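Local atomic coordinates of lantibiotic dehydratase (Microbispora corallina, PDB entry 5EHK), a protein that probably dehydrates serine and threonine residues of a precursor peptide, using glutamyl-tRNA, during biosynthesis of the lantibiotic NAI-107. Residues L122-I134 with L738-E752. Sequence-based numbering, arbitrary orientation.
Sequences LRRAALALLRYDI and LDLDDAWHRVLLRDE
Arg131 NH2 donates to Asp751 OD2 at 3.1 Å, the hydrogen bond of a salt bridge. The acceptor lies in the guanidinium plane, yet the donor stands above the carboxylate plane, and the bond is somewhat bent at 142°. Glu752 adds its carboxylate at the guanidinium edge, but Glu752 OE1 and Arg131 NH1 are less surely placed, and their closeness carries no weight. The axes of helix segments 122-134 and 743-752 come within 10.8 Å, their directions 104° apart. Leucines and an isoleucine fill this crossing while the charges lie to one side, an example of an apolar helix crossing bordered by a salt bridge. Leu748 is a knob seated among Leu127, Leu130, Arg131 and Ile134. Its chi1 of -171° turns CG away from the backbone N and into the gap between the helices. Leu748 CD1 covers one guanidinium face, 3.8 Å from Arg131 CZ, while Leu748 CD2 meets Ile134 CD1 at 3.6 Å. Ile134 CD1 also lies over one face of the His745 ring, 3.9 Å from its centroid, a CH-pi contact. Asp739 N orients that ring, donating in its plane to His745 ND1 at 2.8 Å. Further along, Leu130 CD2 rests against Trp744 CB, and Leu127 CD2 against Val747 CG2. Asp742, the N-cap of helix 743-755, accepts weakly at OD1 from Trp744 N and His745 N. Some 600 residues apart, both segments belong to the N-terminal dehydratase family region. Helix 100-110 packs against helix 119-138, helix 79-85 touches both helix 119-138 and Trp744, and helix 743-755, following strand 735-739, packs on helix 707-721.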
ATOM      1  N   LEU A 122      42.089   5.653 -26.309  1.00 75.77           N
ATOM      2  CA  LEU A 122      43.121   6.417 -25.608  1.00 70.92           C
ATOM      3  C   LEU A 122      42.468   7.231 -24.506  1.00 68.26           C
ATOM      4  O   LEU A 122      42.932   7.259 -23.369  1.00 69.65           O
ATOM      5  CB  LEU A 122      43.839   7.395 -26.538  1.00 78.70           C
ATOM      6  CG  LEU A 122      45.191   7.033 -27.146  1.00 82.95           C
ATOM      7  CD1 LEU A 122      45.018   5.945 -28.175  1.00 85.47           C
ATOM      8  CD2 LEU A 122      45.852   8.278 -27.750  1.00 78.41           C
ATOM      9  N   ARG A 123      41.369   7.884 -24.852  1.00 68.01           N
ATOM     10  CA  ARG A 123      40.707   8.777 -23.930  1.00 58.66           C
ATOM     11  C   ARG A 123      39.872   7.949 -22.975  1.00 61.70           C
ATOM     12  O   ARG A 123      39.525   8.408 -21.884  1.00 61.11           O
ATOM     13  CB  ARG A 123      39.837   9.768 -24.709  1.00 72.24           C
ATOM     14  CG  ARG A 123      39.288  10.931 -23.888  1.00 82.69           C
ATOM     15  CD  ARG A 123      38.762  12.050 -24.785  1.00 83.82           C
ATOM     16  NE  ARG A 123      38.257  13.190 -24.019  1.00 90.39           N
ATOM     17  CZ  ARG A 123      39.023  14.129 -23.469  1.00 87.25           C
ATOM     18  NH1 ARG A 123      40.343  14.065 -23.595  1.00 82.80           N
ATOM     19  NH2 ARG A 123      38.467  15.132 -22.791  1.00 77.22           N
ATOM     20  N   ARG A 124      39.583   6.709 -23.367  1.00 62.59           N
ATOM     21  CA  ARG A 124      38.801   5.825 -22.518  1.00 53.30           C
ATOM     22  C   ARG A 124      39.701   5.250 -21.434  1.00 49.45           C
ATOM     23  O   ARG A 124      39.348   5.251 -20.260  1.00 50.59           O
ATOM     24  CB  ARG A 124      38.161   4.706 -23.340  1.00 63.27           C
ATOM     25  CG  ARG A 124      37.174   3.826 -22.568  1.00 64.49           C
ATOM     26  CD  ARG A 124      36.550   2.758 -23.471  1.00 70.80           C
ATOM     27  NE  ARG A 124      37.544   1.798 -23.958  1.00 81.39           N
ATOM     28  CZ  ARG A 124      37.341   0.932 -24.948  1.00 86.66           C
ATOM     29  NH1 ARG A 124      36.181   0.905 -25.589  1.00 90.75           N
ATOM     30  NH2 ARG A 124      38.310   0.098 -25.309  1.00 85.37           N
ATOM     31  N   ALA A 125      40.876   4.782 -21.840  1.00 54.79           N
ATOM     32  CA  ALA A 125      41.852   4.156 -20.941  1.00 47.62           C
ATOM     33  C   ALA A 125      42.512   5.117 -19.960  1.00 48.81           C
ATOM     34  O   ALA A 125      42.802   4.749 -18.824  1.00 46.83           O
ATOM     35  CB  ALA A 125      42.915   3.447 -21.742  1.00 55.48           C
ATOM     36  N   ALA A 126      42.784   6.337 -20.413  1.00 51.36           N
ATOM     37  CA  ALA A 126      43.354   7.354 -19.546  1.00 43.64           C
ATOM     38  C   ALA A 126      42.417   7.674 -18.366  1.00 43.86           C
ATOM     39  O   ALA A 126      42.862   7.753 -17.221  1.00 39.79           O
ATOM     40  CB  ALA A 126      43.666   8.593 -20.335  1.00 51.47           C
ATOM     41  N   LEU A 127      41.121   7.825 -18.638  1.00 47.76           N
ATOM     42  CA  LEU A 127      40.144   8.098 -17.576  1.00 42.14           C
ATOM     43  C   LEU A 127      40.073   6.958 -16.556  1.00 39.64           C
ATOM     44  O   LEU A 127      39.941   7.189 -15.354  1.00 35.21           O
ATOM     45  CB  LEU A 127      38.755   8.403 -18.148  1.00 40.39           C
ATOM     46  CG  LEU A 127      38.566   9.743 -18.862  1.00 42.86           C
ATOM     47  CD1 LEU A 127      37.116   9.933 -19.282  1.00 43.23           C
ATOM     48  CD2 LEU A 127      39.015  10.897 -17.973  1.00 41.71           C
ATOM     49  N   ALA A 128      40.146   5.728 -17.048  1.00 39.98           N
ATOM     50  CA  ALA A 128      40.208   4.566 -16.180  1.00 37.44           C
ATOM     51  C   ALA A 128      41.435   4.653 -15.279  1.00 37.89           C
ATOM     52  O   ALA A 128      41.349   4.438 -14.070  1.00 40.03           O
ATOM     53  CB  ALA A 128      40.257   3.293 -17.008  1.00 41.03           C
ATOM     54  N   LEU A 129      42.577   4.993 -15.868  1.00 42.69           N
ATOM     55  CA  LEU A 129      43.812   5.090 -15.102  1.00 40.27           C
ATOM     56  C   LEU A 129      43.729   6.206 -14.075  1.00 39.74           C
ATOM     57  O   LEU A 129      44.194   6.059 -12.943  1.00 35.76           O
ATOM     58  CB  LEU A 129      44.987   5.375 -16.020  1.00 36.53           C
ATOM     59  CG  LEU A 129      46.272   5.487 -15.214  1.00 42.65           C
ATOM     60  CD1 LEU A 129      46.869   4.105 -14.967  1.00 41.76           C
ATOM     61  CD2 LEU A 129      47.256   6.423 -15.885  1.00 46.30           C
ATOM     62  N   LEU A 130      43.087   7.302 -14.468  1.00 38.47           N
ATOM     63  CA  LEU A 130      42.920   8.454 -13.594  1.00 36.80           C
ATOM     64  C   LEU A 130      42.099   8.088 -12.372  1.00 36.35           C
ATOM     65  O   LEU A 130      42.371   8.566 -11.279  1.00 36.61           O
ATOM     66  CB  LEU A 130      42.269   9.612 -14.350  1.00 39.81           C
ATOM     67  CG  LEU A 130      42.059  10.923 -13.596  1.00 41.79           C
ATOM     68  CD1 LEU A 130      43.374  11.457 -13.070  1.00 41.23           C
ATOM     69  CD2 LEU A 130      41.377  11.939 -14.503  1.00 46.73           C
ATOM     70  N   ARG A 131      41.082   7.256 -12.569  1.00 38.14           N
ATOM     71  CA  ARG A 131      40.253   6.786 -11.470  1.00 35.43           C
ATOM     72  C   ARG A 131      41.104   6.015 -10.482  1.00 37.15           C
ATOM     73  O   ARG A 131      40.940   6.159  -9.272  1.00 37.25           O
ATOM     74  CB  ARG A 131      39.119   5.913 -11.981  1.00 41.42           C
ATOM     75  CG  ARG A 131      38.111   6.658 -12.807  1.00 36.54           C
ATOM     76  CD  ARG A 131      37.083   5.715 -13.386  1.00 37.91           C
ATOM     77  NE  ARG A 131      36.280   6.407 -14.386  1.00 51.28           N
ATOM     78  CZ  ARG A 131      35.252   7.197 -14.085  1.00 57.06           C
ATOM     79  NH1 ARG A 131      34.900   7.375 -12.811  1.00 51.02           N
ATOM     80  NH2 ARG A 131      34.573   7.799 -15.053  1.00 55.12           N
ATOM     81  N   TYR A 132      41.974   5.158 -11.010  1.00 34.15           N
ATOM     82  CA  TYR A 132      42.871   4.349 -10.184  1.00 34.13           C
ATOM     83  C   TYR A 132      43.968   5.169  -9.471  1.00 36.85           C
ATOM     84  O   TYR A 132      44.414   4.807  -8.381  1.00 37.60           O
ATOM     85  CB  TYR A 132      43.499   3.231 -11.023  1.00 33.52           C
ATOM     86  CG  TYR A 132      42.548   2.092 -11.374  1.00 36.84           C
ATOM     87  CD1 TYR A 132      41.772   1.473 -10.398  1.00 35.02           C
ATOM     88  CD2 TYR A 132      42.412   1.655 -12.689  1.00 32.91           C
ATOM     89  CE1 TYR A 132      40.907   0.444 -10.718  1.00 33.90           C
ATOM     90  CE2 TYR A 132      41.555   0.634 -13.017  1.00 36.49           C
ATOM     91  CZ  TYR A 132      40.805   0.029 -12.029  1.00 40.25           C
ATOM     92  OH  TYR A 132      39.947  -0.988 -12.365  1.00 40.23           O
ATOM     93  N   ASP A 133      44.406   6.264 -10.088  1.00 34.60           N
ATOM     94  CA  ASP A 133      45.438   7.112  -9.503  1.00 33.65           C
ATOM     95  C   ASP A 133      44.823   7.817  -8.299  1.00 34.98           C
ATOM     96  O   ASP A 133      45.257   7.620  -7.162  1.00 34.28           O
ATOM     97  CB  ASP A 133      45.908   8.142 -10.548  1.00 40.84           C
ATOM     98  CG  ASP A 133      47.181   8.908 -10.133  1.00 46.56           C
ATOM     99  OD1 ASP A 133      47.411   9.161  -8.926  1.00 51.50           O
ATOM    100  OD2 ASP A 133      47.954   9.276 -11.048  1.00 42.35           O
ATOM    101  N   ILE A 134      43.776   8.597  -8.564  1.00 34.28           N
ATOM    102  CA  ILE A 134      43.011   9.287  -7.543  1.00 27.37           C
ATOM    103  C   ILE A 134      42.671   8.362  -6.391  1.00 34.54           C
ATOM    104  O   ILE A 134      42.789   8.750  -5.224  1.00 35.05           O
ATOM    105  CB  ILE A 134      41.702   9.829  -8.132  1.00 28.00           C
ATOM    106  CG1 ILE A 134      42.023  10.887  -9.181  1.00 29.93           C
ATOM    107  CG2 ILE A 134      40.812  10.420  -7.047  1.00 24.10           C
ATOM    108  CD1 ILE A 134      40.830  11.590  -9.725  1.00 32.77           C
ATOM    109  N   LEU A 738      37.713  14.903  -5.902  1.00 31.03           N
ATOM    110  CA  LEU A 738      38.001  15.620  -7.138  1.00 38.03           C
ATOM    111  C   LEU A 738      38.407  17.052  -6.834  1.00 38.56           C
ATOM    112  O   LEU A 738      37.780  17.727  -6.015  1.00 40.44           O
ATOM    113  CB  LEU A 738      36.803  15.622  -8.101  1.00 37.73           C
ATOM    114  CG  LEU A 738      36.218  14.314  -8.639  1.00 32.80           C
ATOM    115  CD1 LEU A 738      34.963  14.638  -9.425  1.00 30.57           C
ATOM    116  CD2 LEU A 738      37.221  13.519  -9.477  1.00 30.06           C
ATOM    117  N   ASP A 739      39.478  17.498  -7.480  1.00 36.76           N
ATOM    118  CA  ASP A 739      39.817  18.908  -7.494  1.00 45.49           C
ATOM    119  C   ASP A 739      39.215  19.566  -8.745  1.00 45.86           C
ATOM    120  O   ASP A 739      39.663  19.291  -9.867  1.00 42.86           O
ATOM    121  CB  ASP A 739      41.338  19.061  -7.450  1.00 44.38           C
ATOM    122  CG  ASP A 739      41.773  20.456  -7.057  1.00 48.88           C
ATOM    123  OD1 ASP A 739      41.222  21.439  -7.604  1.00 49.84           O
ATOM    124  OD2 ASP A 739      42.635  20.577  -6.159  1.00 50.93           O
ATOM    125  N   LEU A 740      38.241  20.463  -8.549  1.00 36.92           N
ATOM    126  CA  LEU A 740      37.510  21.028  -9.687  1.00 45.15           C
ATOM    127  C   LEU A 740      38.244  22.170 -10.383  1.00 52.77           C
ATOM    128  O   LEU A 740      37.717  22.770 -11.328  1.00 53.12           O
ATOM    129  CB  LEU A 740      36.101  21.484  -9.297  1.00 40.63           C
ATOM    130  CG  LEU A 740      35.128  20.383  -8.882  1.00 42.42           C
ATOM    131  CD1 LEU A 740      33.685  20.891  -8.846  1.00 34.22           C
ATOM    132  CD2 LEU A 740      35.283  19.161  -9.770  1.00 39.40           C
ATOM    133  N   ASP A 741      39.457  22.457  -9.919  1.00 47.56           N
ATOM    134  CA  ASP A 741      40.329  23.415 -10.589  1.00 55.59           C
ATOM    135  C   ASP A 741      41.073  22.640 -11.669  1.00 54.32           C
ATOM    136  O   ASP A 741      41.310  23.136 -12.774  1.00 58.06           O
ATOM    137  CB  ASP A 741      41.320  24.030  -9.584  1.00 73.61           C
ATOM    138  CG  ASP A 741      41.633  25.520  -9.860  1.00 76.54           C
ATOM    139  OD1 ASP A 741      41.683  25.941 -11.044  1.00 72.74           O
ATOM    140  OD2 ASP A 741      41.835  26.267  -8.871  1.00 66.77           O
ATOM    141  N   ASP A 742      41.431  21.410 -11.331  1.00 51.59           N
ATOM    142  CA  ASP A 742      42.088  20.502 -12.255  1.00 50.07           C
ATOM    143  C   ASP A 742      41.261  20.219 -13.516  1.00 46.78           C
ATOM    144  O   ASP A 742      40.067  19.950 -13.441  1.00 51.38           O
ATOM    145  CB  ASP A 742      42.430  19.206 -11.536  1.00 41.06           C
ATOM    146  CG  ASP A 742      43.369  18.339 -12.326  1.00 41.60           C
ATOM    147  OD1 ASP A 742      43.186  18.193 -13.549  1.00 45.10           O
ATOM    148  OD2 ASP A 742      44.313  17.809 -11.720  1.00 49.46           O
ATOM    149  N   ALA A 743      41.909  20.291 -14.675  1.00 50.16           N
ATOM    150  CA  ALA A 743      41.219  20.099 -15.951  1.00 57.42           C
ATOM    151  C   ALA A 743      40.870  18.631 -16.197  1.00 49.19           C
ATOM    152  O   ALA A 743      39.799  18.329 -16.722  1.00 45.52           O
ATOM    153  CB  ALA A 743      42.057  20.663 -17.119  1.00 51.68           C
ATOM    154  N   TRP A 744      41.765  17.723 -15.812  1.00 48.93           N
ATOM    155  CA  TRP A 744      41.467  16.290 -15.870  1.00 51.48           C
ATOM    156  C   TRP A 744      40.317  15.872 -14.935  1.00 51.34           C
ATOM    157  O   TRP A 744      39.434  15.109 -15.337  1.00 51.67           O
ATOM    158  CB  TRP A 744      42.688  15.434 -15.532  1.00 50.16           C
ATOM    159  CG  TRP A 744      43.664  15.163 -16.634  1.00 57.64           C
ATOM    160  CD1 TRP A 744      44.998  15.443 -16.631  1.00 58.81           C
ATOM    161  CD2 TRP A 744      43.390  14.530 -17.891  1.00 61.84           C
ATOM    162  NE1 TRP A 744      45.575  15.013 -17.800  1.00 57.76           N
ATOM    163  CE2 TRP A 744      44.608  14.461 -18.597  1.00 60.24           C
ATOM    164  CE3 TRP A 744      42.234  14.013 -18.486  1.00 52.00           C
ATOM    165  CZ2 TRP A 744      44.706  13.900 -19.868  1.00 63.09           C
ATOM    166  CZ3 TRP A 744      42.333  13.459 -19.744  1.00 60.99           C
ATOM    167  CH2 TRP A 744      43.562  13.406 -20.424  1.00 65.58           C
ATOM    168  N   HIS A 745      40.340  16.352 -13.692  1.00 42.04           N
ATOM    169  CA  HIS A 745      39.264  16.063 -12.750  1.00 43.19           C
ATOM    170  C   HIS A 745      37.930  16.631 -13.257  1.00 51.71           C
ATOM    171  O   HIS A 745      36.866  16.053 -13.008  1.00 53.98           O
ATOM    172  CB  HIS A 745      39.575  16.575 -11.342  1.00 34.68           C
ATOM    173  CG  HIS A 745      40.722  15.872 -10.680  1.00 39.87           C
ATOM    174  ND1 HIS A 745      40.974  15.968  -9.328  1.00 40.27           N
ATOM    175  CD2 HIS A 745      41.711  15.098 -11.192  1.00 41.69           C
ATOM    176  CE1 HIS A 745      42.050  15.261  -9.029  1.00 37.00           C
ATOM    177  NE2 HIS A 745      42.520  14.725 -10.142  1.00 33.43           N
ATOM    178  N   ARG A 746      37.982  17.758 -13.964  1.00 49.40           N
ATOM    179  CA  ARG A 746      36.760  18.367 -14.488  1.00 51.45           C
ATOM    180  C   ARG A 746      36.096  17.548 -15.604  1.00 47.39           C
ATOM    181  O   ARG A 746      34.889  17.651 -15.819  1.00 47.03           O
ATOM    182  CB  ARG A 746      37.018  19.800 -14.962  1.00 52.14           C
ATOM    183  CG  ARG A 746      36.795  20.853 -13.891  1.00 56.04           C
ATOM    184  CD  ARG A 746      37.041  22.235 -14.446  1.00 57.63           C
ATOM    185  NE  ARG A 746      38.406  22.354 -14.942  1.00 59.81           N
ATOM    186  CZ  ARG A 746      38.880  23.420 -15.578  1.00 67.44           C
ATOM    187  NH1 ARG A 746      38.086  24.462 -15.806  1.00 66.22           N
ATOM    188  NH2 ARG A 746      40.144  23.442 -15.992  1.00 62.73           N
ATOM    189  N   VAL A 747      36.881  16.746 -16.320  1.00 47.41           N
ATOM    190  CA  VAL A 747      36.312  15.897 -17.361  1.00 47.90           C
ATOM    191  C   VAL A 747      35.943  14.560 -16.766  1.00 44.97           C
ATOM    192  O   VAL A 747      35.057  13.883 -17.250  1.00 46.30           O
ATOM    193  CB  VAL A 747      37.264  15.682 -18.564  1.00 52.99           C
ATOM    194  CG1 VAL A 747      37.988  16.979 -18.926  1.00 49.62           C
ATOM    195  CG2 VAL A 747      38.254  14.557 -18.287  1.00 54.46           C
ATOM    196  N   LEU A 748      36.633  14.186 -15.699  1.00 48.16           N
ATOM    197  CA  LEU A 748      36.332  12.952 -15.004  1.00 46.02           C
ATOM    198  C   LEU A 748      34.952  13.044 -14.365  1.00 48.16           C
ATOM    199  O   LEU A 748      34.205  12.059 -14.328  1.00 45.34           O
ATOM    200  CB  LEU A 748      37.405  12.652 -13.960  1.00 44.59           C
ATOM    201  CG  LEU A 748      37.295  11.262 -13.332  1.00 49.89           C
ATOM    202  CD1 LEU A 748      37.626  10.174 -14.339  1.00 45.59           C
ATOM    203  CD2 LEU A 748      38.210  11.173 -12.129  1.00 47.93           C
ATOM    204  N   LEU A 749      34.625  14.234 -13.864  1.00 44.79           N
ATOM    205  CA  LEU A 749      33.329  14.488 -13.255  1.00 40.10           C
ATOM    206  C   LEU A 749      32.239  14.422 -14.309  1.00 45.00           C
ATOM    207  O   LEU A 749      31.110  14.035 -14.014  1.00 51.02           O
ATOM    208  CB  LEU A 749      33.294  15.849 -12.555  1.00 39.42           C
ATOM    209  CG  LEU A 749      31.931  16.303 -12.008  1.00 33.58           C
ATOM    210  CD1 LEU A 749      31.590  15.555 -10.752  1.00 27.58           C
ATOM    211  CD2 LEU A 749      31.866  17.805 -11.761  1.00 40.96           C
ATOM    212  N   ARG A 750      32.568  14.789 -15.540  1.00 40.96           N
ATOM    213  CA  ARG A 750      31.563  14.770 -16.592  1.00 47.65           C
ATOM    214  C   ARG A 750      31.243  13.336 -16.977  1.00 49.42           C
ATOM    215  O   ARG A 750      30.079  12.963 -17.096  1.00 56.02           O
ATOM    216  CB  ARG A 750      32.023  15.567 -17.811  1.00 58.78           C
ATOM    217  CG  ARG A 750      30.978  15.698 -18.921  1.00 58.67           C
ATOM    218  CD  ARG A 750      31.549  16.552 -20.043  1.00 61.48           C
ATOM    219  NE  ARG A 750      30.640  16.742 -21.170  1.00 65.34           N
ATOM    220  CZ  ARG A 750      30.902  17.553 -22.188  1.00 67.27           C
ATOM    221  NH1 ARG A 750      32.044  18.228 -22.214  1.00 65.38           N
ATOM    222  NH2 ARG A 750      30.036  17.687 -23.182  1.00 73.54           N
ATOM    223  N   ASP A 751      32.284  12.532 -17.164  1.00 48.75           N
ATOM    224  CA  ASP A 751      32.122  11.134 -17.530  1.00 48.14           C
ATOM    225  C   ASP A 751      31.390  10.392 -16.425  1.00 51.20           C
ATOM    226  O   ASP A 751      30.512   9.565 -16.684  1.00 51.62           O
ATOM    227  CB  ASP A 751      33.489  10.491 -17.751  1.00 49.86           C
ATOM    228  CG  ASP A 751      33.397   9.132 -18.421  1.00 58.10           C
ATOM    229  OD1 ASP A 751      32.457   8.912 -19.218  1.00 65.54           O
ATOM    230  OD2 ASP A 751      34.262   8.276 -18.140  1.00 59.11           O
ATOM    231  N   GLU A 752      31.760  10.697 -15.185  1.00 52.26           N
ATOM    232  CA  GLU A 752      31.157  10.041 -14.031  1.00 52.94           C
ATOM    233  C   GLU A 752      29.677  10.394 -13.889  1.00 51.88           C
ATOM    234  O   GLU A 752      28.888   9.579 -13.409  1.00 48.77           O
ATOM    235  CB  GLU A 752      31.928  10.370 -12.748  1.00 44.76           C
ATOM    236  CG  GLU A 752      31.469   9.587 -11.530  1.00 43.50           C
ATOM    237  CD  GLU A 752      31.802   8.098 -11.604  1.00 54.61           C
ATOM    238  OE1 GLU A 752      32.891   7.729 -12.099  1.00 50.46           O
ATOM    239  OE2 GLU A 752      30.958   7.288 -11.169  1.00 59.39           O
TER